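Melanin biosynthesis protein TyrA, putative (Shewanella oneidensis, PDB 2IIZ) binds heme b and probably acts as a peroxidase of the dye-decolorizing (DyP-type) family. Local coordinates at residues A68-S73 against E100-V105; P80-P85 against R263-F268; Q46-L51 against S58-F63. All blocks are in the same frame, centred on the assembly; numbering follows the deposited sequence.

Interaction 1: A68-S73 against E100-V105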
loop_
_atom_site.group_PDB
_atom_site.type_symbol
_atom_site.label_atom_id
_atom_site.label_comp_id
_atom_site.label_asym_id
_atom_site.label_seq_id
_atom_site.Cartn_x
_atom_site.Cartn_y
_atom_site.Cartn_z
ATOM N N ALA A 68 4.365 -21.492 15.272
ATOM C CA ALA A 68 4.825 -22.794 15.780
ATOM C C ALA A 68 5.290 -22.710 17.239
ATOM O O ALA A 68 5.020 -23.609 18.049
ATOM C CB ALA A 68 5.942 -23.335 14.898
ATOM N N ASN A 69 5.987 -21.625 17.566
ATOM C CA ASN A 69 6.570 -21.434 18.900
ATOM C C ASN A 69 5.590 -20.905 19.964
ATOM O O ASN A 69 5.957 -20.740 21.124
ATOM C CB ASN A 69 7.797 -20.507 18.798
ATOM C CG ASN A 69 9.049 -21.241 18.349
ATOM O OD1 ASN A 69 9.009 -22.441 18.066
ATOM N ND2 ASN A 69 10.170 -20.524 18.284
ATOM N N TYR A 70 4.352 -20.638 19.565
ATOM C CA TYR A 70 3.327 -20.161 20.492
ATOM C C TYR A 70 2.145 -21.111 20.625
ATOM O O TYR A 70 1.322 -20.946 21.525
ATOM C CB TYR A 70 2.825 -18.812 20.009
ATOM C CG TYR A 70 1.931 -18.107 20.978
ATOM C CD1 TYR A 70 2.395 -17.739 22.234
ATOM C CD2 TYR A 70 0.618 -17.801 20.639
ATOM C CE1 TYR A 70 1.571 -17.085 23.135
ATOM C CE2 TYR A 70 -0.210 -17.150 21.526
ATOM C CZ TYR A 70 0.268 -16.794 22.772
ATOM O OH TYR A 70 -0.556 -16.144 23.654
ATOM N N TRP A 71 2.048 -22.100 19.734
ATOM C CA TRP A 71 0.943 -23.063 19.781
ATOM C C TRP A 71 0.691 -23.553 21.207
ATOM O O TRP A 71 -0.445 -23.553 21.668
ATOM C CB TRP A 71 1.193 -24.277 18.868
ATOM C CG TRP A 71 0.013 -25.204 18.845
ATOM C CD1 TRP A 71 -0.204 -26.295 19.653
ATOM C CD2 TRP A 71 -1.125 -25.115 17.978
ATOM N NE1 TRP A 71 -1.399 -26.884 19.331
ATOM C CE2 TRP A 71 -1.983 -26.177 18.306
ATOM C CE3 TRP A 71 -1.497 -24.234 16.944
ATOM C CZ2 TRP A 71 -3.194 -26.386 17.645
ATOM C CZ3 TRP A 71 -2.710 -24.445 16.284
ATOM C CH2 TRP A 71 -3.535 -25.511 16.640
ATOM N N ASP A 72 1.756 -23.961 21.889
ATOM C CA ASP A 72 1.625 -24.613 23.206
ATOM C C ASP A 72 1.282 -23.709 24.398
ATOM O O ASP A 72 0.920 -24.198 25.461
ATOM C CB ASP A 72 2.883 -25.426 23.494
ATOM C CG ASP A 72 3.006 -26.619 22.580
ATOM O OD1 ASP A 72 1.958 -27.106 22.106
ATOM O OD2 ASP A 72 4.140 -27.068 22.332
ATOM N N SER A 73 1.397 -22.403 24.218
ATOM C CA SER A 73 0.889 -21.447 25.190
ATOM C C SER A 73 -0.627 -21.319 25.031
ATOM O O SER A 73 -1.357 -21.235 26.015
ATOM C CB SER A 73 1.561 -20.092 24.980
ATOM O OG SER A 73 2.974 -20.210 25.076
ATOM N N GLU A 100 9.999 -15.928 13.954
ATOM C CA GLU A 100 8.678 -16.457 14.193
ATOM C C GLU A 100 7.816 -15.380 14.819
ATOM O O GLU A 100 8.342 -14.505 15.531
ATOM C CB GLU A 100 8.749 -17.642 15.147
ATOM C CG GLU A 100 9.797 -18.699 14.772
ATOM C CD GLU A 100 9.346 -19.666 13.708
ATOM O OE1 GLU A 100 8.261 -19.491 13.107
ATOM O OE2 GLU A 100 10.100 -20.625 13.477
ATOM N N TYR A 101 6.506 -15.461 14.541
ATOM C CA TYR A 101 5.484 -14.563 15.099
ATOM C C TYR A 101 4.365 -15.417 15.692
ATOM O O TYR A 101 4.078 -16.493 15.166
ATOM C CB TYR A 101 4.901 -13.637 14.021
ATOM C CG TYR A 101 5.954 -12.843 13.281
ATOM C CD1 TYR A 101 6.477 -11.671 13.824
ATOM C CD2 TYR A 101 6.432 -13.270 12.035
ATOM C CE1 TYR A 101 7.449 -10.940 13.150
ATOM C CE2 TYR A 101 7.400 -12.550 11.349
ATOM C CZ TYR A 101 7.907 -11.384 11.913
ATOM O OH TYR A 101 8.868 -10.660 11.248
ATOM N N ASP A 102 3.745 -14.931 16.774
ATOM C CA ASP A 102 2.690 -15.672 17.483
ATOM C C ASP A 102 1.430 -15.897 16.641
ATOM O O ASP A 102 0.844 -16.987 16.656
ATOM C CB ASP A 102 2.296 -14.949 18.782
ATOM C CG ASP A 102 3.390 -14.983 19.836
ATOM O OD1 ASP A 102 4.423 -15.658 19.635
ATOM O OD2 ASP A 102 3.214 -14.323 20.872
ATOM N N LEU A 103 1.020 -14.863 15.919
ATOM C CA LEU A 103 -0.181 -14.926 15.099
ATOM C C LEU A 103 0.001 -14.230 13.765
ATOM O O LEU A 103 0.666 -13.188 13.669
ATOM C CB LEU A 103 -1.352 -14.268 15.816
ATOM C CG LEU A 103 -1.832 -14.892 17.117
ATOM C CD1 LEU A 103 -2.857 -13.955 17.727
ATOM C CD2 LEU A 103 -2.438 -16.272 16.889
ATOM N N PHE A 104 -0.614 -14.828 12.751
ATOM C CA PHE A 104 -0.609 -14.322 11.394
ATOM C C PHE A 104 -2.062 -14.232 10.930
ATOM O O PHE A 104 -2.830 -15.206 11.033
ATOM C CB PHE A 104 0.209 -15.264 10.513
ATOM C CG PHE A 104 0.231 -14.905 9.039
ATOM C CD1 PHE A 104 0.262 -13.585 8.609
ATOM C CD2 PHE A 104 0.236 -15.907 8.083
ATOM C CE1 PHE A 104 0.288 -13.279 7.260
ATOM C CE2 PHE A 104 0.261 -15.607 6.745
ATOM C CZ PHE A 104 0.287 -14.281 6.331
ATOM N N VAL A 105 -2.421 -13.048 10.429
ATOM C CA VAL A 105 -3.710 -12.809 9.825
ATOM C C VAL A 105 -3.472 -12.472 8.360
ATOM O O VAL A 105 -2.862 -11.435 8.014
ATOM C CB VAL A 105 -4.469 -11.651 10.520
ATOM C CG1 VAL A 105 -5.763 -11.352 9.809
ATOM C CG2 VAL A 105 -4.761 -11.990 11.966
#
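Y70 and D102 bring the two backbones to 5.4 Å between their CA atoms, with 68-73 turning into a short helix and 100-105 entering a strand, and no hydrogen bond passes between the segments. Instead, the D102 carboxylate lies flat on one face of the Y70 ring, the two planes only 10° apart. Its CG sits 3.6 Å from Y70 CG, while OD2 is displaced toward the rim, 3.8 Å from Y70 CD1. Over the same face, D102 CB makes a CH-pi contact, 4.2 Å from the ring centroid of Y70 and 27° off its normal. Y70 CG is anti to the backbone N (chi1 -171°), which turns the ring's face to the acid. The stacked carboxylate has its own polar partner: OD2 accepts a hydrogen bond from A29 N, and N28 OD1 takes the backbone NH of D102. A classic beta bulge, with D102 and L103 set opposite the single residue F27, marks where strand 103-109 begins beside strand 21-29. This is the ferredoxin-like N-terminal half of the DyP fold, a sheet with strand order 4-1-3-2 at this end, and the bulge lies where its third strand starts. The Y70 side chain also touches E34 and L37 of helix 34-54, so it sits between that helix and the bulge. A looser touch flanks the stack, with N69 ND2 lying 4.0 Å from E100 CG and the two side chains crossing at about a right angle. E100 bends at chi2 and takes its carboxylate to other backbone donors: OE2 meets F86 N and OE1 meets S298 N.

Interaction 2: P80-P85 against R263-F268. With HEM (protoporphyrin IX containing Fe), chain C.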
loop_
_atom_site.group_PDB
_atom_site.type_symbol
_atom_site.label_atom_id
_atom_site.label_comp_id
_atom_site.label_asym_id
_atom_site.label_seq_id
_atom_site.Cartn_x
_atom_site.Cartn_y
_atom_site.Cartn_z
ATOM N N PRO A 80 -1.031 -30.279 16.287
ATOM C CA PRO A 80 -0.806 -30.865 14.973
ATOM C C PRO A 80 0.429 -31.762 15.003
ATOM O O PRO A 80 1.453 -31.389 15.582
ATOM C CB PRO A 80 -0.555 -29.647 14.061
ATOM C CG PRO A 80 -1.121 -28.482 14.772
ATOM C CD PRO A 80 -1.110 -28.808 16.241
ATOM N N GLU A 81 0.314 -32.934 14.385
ATOM C CA GLU A 81 1.326 -33.984 14.454
ATOM C C GLU A 81 2.737 -33.481 14.123
ATOM O O GLU A 81 3.693 -33.763 14.847
ATOM C CB GLU A 81 0.940 -35.124 13.496
ATOM C CG GLU A 81 1.872 -36.337 13.557
ATOM C CD GLU A 81 1.528 -37.424 12.543
ATOM O OE1 GLU A 81 1.018 -37.109 11.436
ATOM O OE2 GLU A 81 1.777 -38.609 12.869
HETATM N N MSE A 82 2.855 -32.731 13.033
HETATM C CA MSE A 82 4.164 -32.402 12.465
HETATM C C MSE A 82 4.644 -30.975 12.717
HETATM O O MSE A 82 5.666 -30.567 12.171
HETATM C CB MSE A 82 4.138 -32.677 10.964
HETATM C CG MSE A 82 3.748 -34.112 10.645
HETATM SE SE MSE A 82 3.988 -34.517 8.787
HETATM C CE MSE A 82 5.958 -34.544 8.768
ATOM N N LEU A 83 3.926 -30.222 13.545
ATOM C CA LEU A 83 4.200 -28.790 13.701
ATOM C C LEU A 83 5.555 -28.486 14.352
ATOM O O LEU A 83 5.899 -29.041 15.397
ATOM C CB LEU A 83 3.080 -28.118 14.507
ATOM C CG LEU A 83 3.184 -26.601 14.689
ATOM C CD1 LEU A 83 3.177 -25.904 13.350
ATOM C CD2 LEU A 83 2.066 -26.078 15.573
ATOM N N LYS A 84 6.313 -27.594 13.718
ATOM C CA LYS A 84 7.635 -27.217 14.189
ATOM C C LYS A 84 8.076 -25.854 13.632
ATOM O O LYS A 84 7.452 -25.323 12.687
ATOM C CB LYS A 84 8.657 -28.311 13.832
ATOM C CG LYS A 84 8.882 -28.563 12.337
ATOM C CD LYS A 84 9.718 -29.846 12.149
ATOM C CE LYS A 84 10.040 -30.110 10.680
ATOM N N PRO A 85 9.157 -25.287 14.219
ATOM C CA PRO A 85 9.608 -23.953 13.819
ATOM C C PRO A 85 10.102 -23.886 12.372
ATOM O O PRO A 85 10.254 -24.913 11.716
ATOM C CB PRO A 85 10.733 -23.644 14.805
ATOM C CG PRO A 85 10.586 -24.670 15.934
ATOM C CD PRO A 85 10.004 -25.863 15.288
ATOM N N ARG A 263 -0.501 -29.830 3.576
ATOM C CA ARG A 263 -0.978 -30.721 4.622
ATOM C C ARG A 263 0.177 -31.294 5.444
ATOM O O ARG A 263 -0.052 -31.846 6.522
ATOM C CB ARG A 263 -1.794 -31.863 4.032
ATOM C CG ARG A 263 -0.989 -33.056 3.576
ATOM C CD ARG A 263 -1.757 -33.828 2.541
ATOM N NE ARG A 263 -2.921 -34.498 3.106
ATOM C CZ ARG A 263 -3.783 -35.222 2.399
ATOM N NH1 ARG A 263 -3.621 -35.374 1.085
ATOM N NH2 ARG A 263 -4.812 -35.797 3.006
ATOM N N THR A 264 1.405 -31.169 4.929
ATOM C CA THR A 264 2.610 -31.582 5.660
ATOM C C THR A 264 3.681 -30.500 5.534
ATOM O O THR A 264 3.824 -29.897 4.465
ATOM C CB THR A 264 3.144 -32.955 5.177
ATOM O OG1 THR A 264 4.397 -33.214 5.799
ATOM C CG2 THR A 264 3.338 -33.002 3.670
ATOM N N PRO A 265 4.430 -30.241 6.622
ATOM C CA PRO A 265 5.455 -29.179 6.576
ATOM C C PRO A 265 6.793 -29.548 5.898
ATOM O O PRO A 265 7.607 -28.661 5.642
ATOM C CB PRO A 265 5.694 -28.869 8.062
ATOM C CG PRO A 265 5.410 -30.177 8.777
ATOM C CD PRO A 265 4.375 -30.904 7.945
ATOM N N ASP A 266 7.045 -30.817 5.607
ATOM C CA ASP A 266 8.365 -31.156 5.057
ATOM C C ASP A 266 8.453 -30.920 3.536
ATOM O O ASP A 266 9.548 -30.862 2.970
ATOM C CB ASP A 266 8.866 -32.547 5.499
ATOM C CG ASP A 266 7.817 -33.606 5.411
ATOM O OD1 ASP A 266 6.790 -33.324 4.764
ATOM O OD2 ASP A 266 8.017 -34.714 5.982
ATOM N N HIS A 267 7.311 -30.766 2.877
ATOM C CA HIS A 267 7.312 -30.431 1.453
ATOM C C HIS A 267 8.045 -29.119 1.171
ATOM O O HIS A 267 9.007 -29.101 0.404
ATOM C CB HIS A 267 5.890 -30.380 0.916
ATOM C CG HIS A 267 5.288 -31.729 0.720
ATOM N ND1 HIS A 267 4.146 -31.930 -0.021
ATOM C CD2 HIS A 267 5.676 -32.953 1.163
ATOM C CE1 HIS A 267 3.850 -33.219 -0.022
ATOM N NE2 HIS A 267 4.762 -33.862 0.690
ATOM N N PHE A 268 7.599 -28.028 1.792
ATOM C CA PHE A 268 8.312 -26.737 1.690
ATOM C C PHE A 268 9.795 -26.890 2.070
ATOM O O PHE A 268 10.657 -26.324 1.421
ATOM C CB PHE A 268 7.650 -25.698 2.587
ATOM C CG PHE A 268 8.516 -24.484 2.885
ATOM C CD1 PHE A 268 8.563 -23.416 2.011
ATOM C CD2 PHE A 268 9.274 -24.418 4.051
ATOM C CE1 PHE A 268 9.356 -22.302 2.290
ATOM C CE2 PHE A 268 10.063 -23.308 4.327
ATOM C CZ PHE A 268 10.099 -22.255 3.446
HETATM C CHA HEM C . 7.588 -22.149 -9.531
HETATM C CHB HEM C . 8.989 -17.629 -8.632
HETATM C CHC HEM C . 10.270 -18.836 -4.185
HETATM C CHD HEM C . 8.379 -23.192 -4.858
HETATM C C1A HEM C . 7.889 -20.822 -9.687
HETATM C C2A HEM C . 7.752 -20.071 -10.917
HETATM C C3A HEM C . 8.146 -18.814 -10.647
HETATM C C4A HEM C . 8.529 -18.748 -9.261
HETATM C CMA HEM C . 8.200 -17.618 -11.612
HETATM C CAA HEM C . 7.244 -20.642 -12.264
HETATM C CBA HEM C . 5.717 -20.491 -12.414
HETATM C CGA HEM C . 4.982 -21.538 -11.607
HETATM O O1A HEM C . 4.380 -21.197 -10.545
HETATM O O2A HEM C . 4.983 -22.731 -12.015
HETATM C C1B HEM C . 9.469 -17.577 -7.361
HETATM C C2B HEM C . 10.033 -16.398 -6.740
HETATM C C3B HEM C . 10.391 -16.738 -5.496
HETATM C C4B HEM C . 10.055 -18.130 -5.315
HETATM C CMB HEM C . 10.160 -15.036 -7.461
HETATM C CAB HEM C . 11.038 -15.890 -4.390
HETATM C CBB HEM C . 11.912 -14.938 -4.684
HETATM C C1C HEM C . 9.886 -20.127 -4.002
HETATM C C2C HEM C . 10.135 -20.881 -2.803
HETATM C C3C HEM C . 9.613 -22.098 -2.980
HETATM C C4C HEM C . 9.018 -22.123 -4.302
HETATM C CMC HEM C . 10.883 -20.302 -1.591
HETATM C CAC HEM C . 9.603 -23.294 -2.009
HETATM C CBC HEM C . 10.169 -23.293 -0.795
HETATM C C1D HEM C . 7.970 -23.311 -6.157
HETATM C C2D HEM C . 7.296 -24.464 -6.693
HETATM C C3D HEM C . 7.049 -24.140 -8.154
HETATM C C4D HEM C . 7.601 -22.824 -8.344
HETATM C CMD HEM C . 6.920 -25.754 -5.932
HETATM C CAD HEM C . 6.368 -25.011 -9.222
HETATM C CBD HEM C . 7.459 -25.736 -9.992
HETATM C CGD HEM C . 6.911 -26.842 -10.864
HETATM O O1D HEM C . 6.874 -26.648 -12.118
HETATM O O2D HEM C . 6.522 -27.898 -10.302
HETATM N NA HEM C . 8.366 -19.990 -8.690
HETATM N NB HEM C . 9.492 -18.624 -6.464
HETATM N NC HEM C . 9.198 -20.899 -4.909
HETATM N ND HEM C . 8.133 -22.367 -7.153
HETATM FE FE HEM C . 8.988 -20.501 -6.877
#
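Selenomethionine M82 meets P265, T264 and D266 in turn, from CB to the tip. Its CB rests on the proline ring, 3.5 Å from P265 CD, and its carbonyl oxygen O lies 3.4 Å from P265 CG. Further out, SE comes to 3.3 Å from T264 OG1, and the terminal CE is turned by the bend at chi3 (71°) to within 3.5 Å of D266 OD2. The apolar chain thus passes from a ring to a pair of oxygens without forming a hydrogen bond across the contact. The two oxygen-bearing side chains are tied to each other: T264 OG1 donates to the other carboxylate oxygen, D266 OD1, over 2.6 Å, meeting it from above the carboxylate plane, 48° out of it. With the hydroxyl directed at D266, the methyl CG2 of T264 lies over one face of the H267 ring, offset toward its rim. A valine in place of T264 would probably leave D266 OD1 without this donor, the carboxylate freer to turn beside the selenomethionine methyl. The contact joins a loop of the N-terminal ferredoxin-like half to the 263-268 segment, which runs into helix 266-276 in the C-terminal half, the half that carries the heme. On the loop side, a type I beta turn from P80 to L83 presents M82, although its L83 N to P80 O bond is weak at 3.4 Å; M82 N is also bonded to Y180 OH. P265 packs on Y180 and H182 of strand 179-188. Within the helix, F268 stacks on H182 and sends CD1 to 3.2 Å from CBC of the heme, a vinyl carbon met obliquely by the ring.

Interaction 3: Q46-L51 against S58-F63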
loop_
_atom_site.group_PDB
_atom_site.type_symbol
_atom_site.label_atom_id
_atom_site.label_comp_id
_atom_site.label_asym_id
_atom_site.label_seq_id
_atom_site.Cartn_x
_atom_site.Cartn_y
_atom_site.Cartn_z
ATOM N N GLN A 46 -14.081 -16.498 12.724
ATOM C CA GLN A 46 -15.463 -16.559 12.293
ATOM C C GLN A 46 -15.816 -15.390 11.396
ATOM O O GLN A 46 -16.410 -15.569 10.338
ATOM C CB GLN A 46 -16.343 -16.497 13.522
ATOM C CG GLN A 46 -17.817 -16.708 13.268
ATOM C CD GLN A 46 -18.602 -16.566 14.546
ATOM O OE1 GLN A 46 -19.214 -17.523 15.018
ATOM N NE2 GLN A 46 -18.585 -15.353 15.124
ATOM N N TYR A 47 -15.449 -14.193 11.845
ATOM C CA TYR A 47 -15.713 -12.951 11.130
ATOM C C TYR A 47 -15.118 -13.039 9.736
ATOM O O TYR A 47 -15.806 -12.783 8.756
ATOM C CB TYR A 47 -15.110 -11.807 11.949
ATOM C CG TYR A 47 -15.110 -10.416 11.366
ATOM C CD1 TYR A 47 -16.288 -9.763 11.019
ATOM C CD2 TYR A 47 -13.901 -9.734 11.185
ATOM C CE1 TYR A 47 -16.250 -8.460 10.485
ATOM C CE2 TYR A 47 -13.853 -8.456 10.661
ATOM C CZ TYR A 47 -15.015 -7.817 10.312
ATOM O OH TYR A 47 -14.910 -6.538 9.792
ATOM N N ILE A 48 -13.843 -13.417 9.666
ATOM C CA ILE A 48 -13.144 -13.598 8.394
ATOM C C ILE A 48 -13.857 -14.555 7.431
ATOM O O ILE A 48 -13.860 -14.350 6.208
ATOM C CB ILE A 48 -11.690 -14.089 8.626
ATOM C CG1 ILE A 48 -10.854 -12.949 9.197
ATOM C CG2 ILE A 48 -11.047 -14.562 7.313
ATOM C CD1 ILE A 48 -9.430 -13.336 9.615
ATOM N N TYR A 49 -14.452 -15.596 7.991
ATOM C CA TYR A 49 -15.227 -16.575 7.216
ATOM C C TYR A 49 -16.487 -15.920 6.697
ATOM O O TYR A 49 -16.748 -15.903 5.504
ATOM C CB TYR A 49 -15.571 -17.747 8.134
ATOM C CG TYR A 49 -16.176 -18.974 7.515
ATOM C CD1 TYR A 49 -17.552 -19.099 7.359
ATOM C CD2 TYR A 49 -15.368 -20.035 7.105
ATOM C CE1 TYR A 49 -18.113 -20.257 6.794
ATOM C CE2 TYR A 49 -15.914 -21.194 6.542
ATOM C CZ TYR A 49 -17.281 -21.298 6.390
ATOM O OH TYR A 49 -17.796 -22.446 5.830
ATOM N N GLU A 50 -17.263 -15.373 7.618
ATOM C CA GLU A 50 -18.508 -14.674 7.303
ATOM C C GLU A 50 -18.354 -13.586 6.217
ATOM O O GLU A 50 -19.294 -13.327 5.450
ATOM C CB GLU A 50 -19.078 -14.068 8.600
ATOM C CG GLU A 50 -19.579 -15.155 9.589
ATOM C CD GLU A 50 -20.019 -14.621 10.960
ATOM O OE1 GLU A 50 -19.628 -13.497 11.359
ATOM O OE2 GLU A 50 -20.771 -15.349 11.648
ATOM N N LEU A 51 -17.173 -12.961 6.164
ATOM C CA LEU A 51 -16.887 -11.858 5.230
ATOM C C LEU A 51 -16.742 -12.299 3.774
ATOM O O LEU A 51 -16.865 -11.470 2.845
ATOM C CB LEU A 51 -15.602 -11.129 5.649
ATOM C CG LEU A 51 -15.685 -10.261 6.900
ATOM C CD1 LEU A 51 -14.317 -9.783 7.279
ATOM C CD2 LEU A 51 -16.571 -9.089 6.650
ATOM N N SER A 58 -16.473 -8.853 -4.177
ATOM C CA SER A 58 -15.047 -8.564 -4.387
ATOM C C SER A 58 -14.178 -9.721 -3.923
ATOM O O SER A 58 -13.046 -9.517 -3.500
ATOM C CB SER A 58 -14.667 -7.288 -3.641
ATOM O OG SER A 58 -14.667 -7.487 -2.236
ATOM N N ALA A 59 -14.727 -10.930 -4.008
ATOM C CA ALA A 59 -14.008 -12.183 -3.726
ATOM C C ALA A 59 -13.157 -12.163 -2.458
ATOM O O ALA A 59 -11.995 -12.600 -2.461
ATOM C CB ALA A 59 -13.184 -12.579 -4.921
ATOM N N PHE A 60 -13.736 -11.656 -1.371
ATOM C CA PHE A 60 -12.991 -11.530 -0.129
ATOM C C PHE A 60 -12.714 -12.900 0.422
ATOM O O PHE A 60 -13.553 -13.805 0.316
ATOM C CB PHE A 60 -13.749 -10.718 0.918
ATOM C CG PHE A 60 -13.055 -10.667 2.243
ATOM C CD1 PHE A 60 -13.149 -11.734 3.139
ATOM C CD2 PHE A 60 -12.301 -9.557 2.602
ATOM C CE1 PHE A 60 -12.497 -11.703 4.378
ATOM C CE2 PHE A 60 -11.649 -9.510 3.833
ATOM C CZ PHE A 60 -11.748 -10.591 4.725
ATOM N N ASN A 61 -11.537 -13.056 1.021
ATOM C CA ASN A 61 -11.241 -14.269 1.774
ATOM C C ASN A 61 -9.986 -14.077 2.593
ATOM O O ASN A 61 -9.245 -13.119 2.367
ATOM C CB ASN A 61 -11.060 -15.453 0.852
ATOM C CG ASN A 61 -9.852 -15.310 -0.001
ATOM O OD1 ASN A 61 -8.718 -15.584 0.439
ATOM N ND2 ASN A 61 -10.064 -14.871 -1.240
ATOM N N GLY A 62 -9.768 -14.996 3.537
ATOM C CA GLY A 62 -8.800 -14.791 4.593
ATOM C C GLY A 62 -8.619 -15.980 5.528
ATOM O O GLY A 62 -9.408 -16.924 5.527
ATOM N N PHE A 63 -7.559 -15.920 6.325
ATOM C CA PHE A 63 -7.365 -16.881 7.374
ATOM C C PHE A 63 -6.556 -16.314 8.524
ATOM O O PHE A 63 -5.810 -15.359 8.345
ATOM C CB PHE A 63 -6.794 -18.217 6.834
ATOM C CG PHE A 63 -5.378 -18.159 6.343
ATOM C CD1 PHE A 63 -4.310 -18.085 7.226
ATOM C CD2 PHE A 63 -5.106 -18.205 4.992
ATOM C CE1 PHE A 63 -2.983 -18.043 6.756
ATOM C CE2 PHE A 63 -3.800 -18.162 4.532
ATOM C CZ PHE A 63 -2.743 -18.081 5.424
HETATM O O HOH W 1 -12.550 -16.162 4.457
#
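F60 reaches across to the helix and lays its ring beside L51 and I48. With chi1 at 175° the ring swings opposite the backbone N and out toward the last turns of helix 34-54. At the root, F60 CB is 3.7 Å from the carbonyl oxygen L51 O, and CG keeps close to the same atom. One step out, CD1 comes to 3.6 Å from L51 CB. The next atom, CE1, touches two residues of the helix: it lies 3.4 Å from L51 CB, and the carbonyl oxygen I48 O approaches it at the ring edge, near the ring plane, at 3.5 Å. At the tip, CZ meets the branch methyl L51 CD1 at 3.7 Å. That methyl also lies over the centre of the Y47 ring, so L51 CD1 lies between the Y47 and F60 rings.

Two residues along, the strand comes close to the helix at G62, where I48 CG2 is 3.3 Å from the carbonyl carbon G62 C and a beta carbon would clash with that methyl. A water bridges the same pair of backbones, donating to I48 O at 2.8 Å and accepting a weak hydrogen bond from G62 N at 3.2 Å; the oxygen of I48 thus faces both the water and the ring edge of F60. This is the first helix of a ferredoxin-like beta-alpha-beta-beta-alpha-beta unit packed on the strand that follows it. Around the contact, I48 continues onto L107 of strand 103-109 and I122 of helix 112-125, Y47 touches that second helix at E121 and M125, and F63, whose side chain leaves the strand away from 46-51, stacks on H106 of the adjoining strand.

Overall arrangement
Read from the N terminus, interaction 3 comes first and closes a short loop, bringing the C-terminal part of helix 34-54 against strand 61-67. That strand runs on into the opening segment of interaction 1, which then joins 68-73 to the start of strand 103-109; strands 61-67 and 103-109 are neighbours in one sheet, and F104 packs on F63 and V105 on I48. Interaction 2 crosses interaction 1: its 80-85 segment lies inside the loop that interaction 1 closes, yet its partner, 263-268, is far down the chain. W71 against P80 and N69 against P85 make those two touch. Interactions 1 and 3 stay within the N-terminal half, whereas interaction 2 ties it to the heme-bearing C-terminal half.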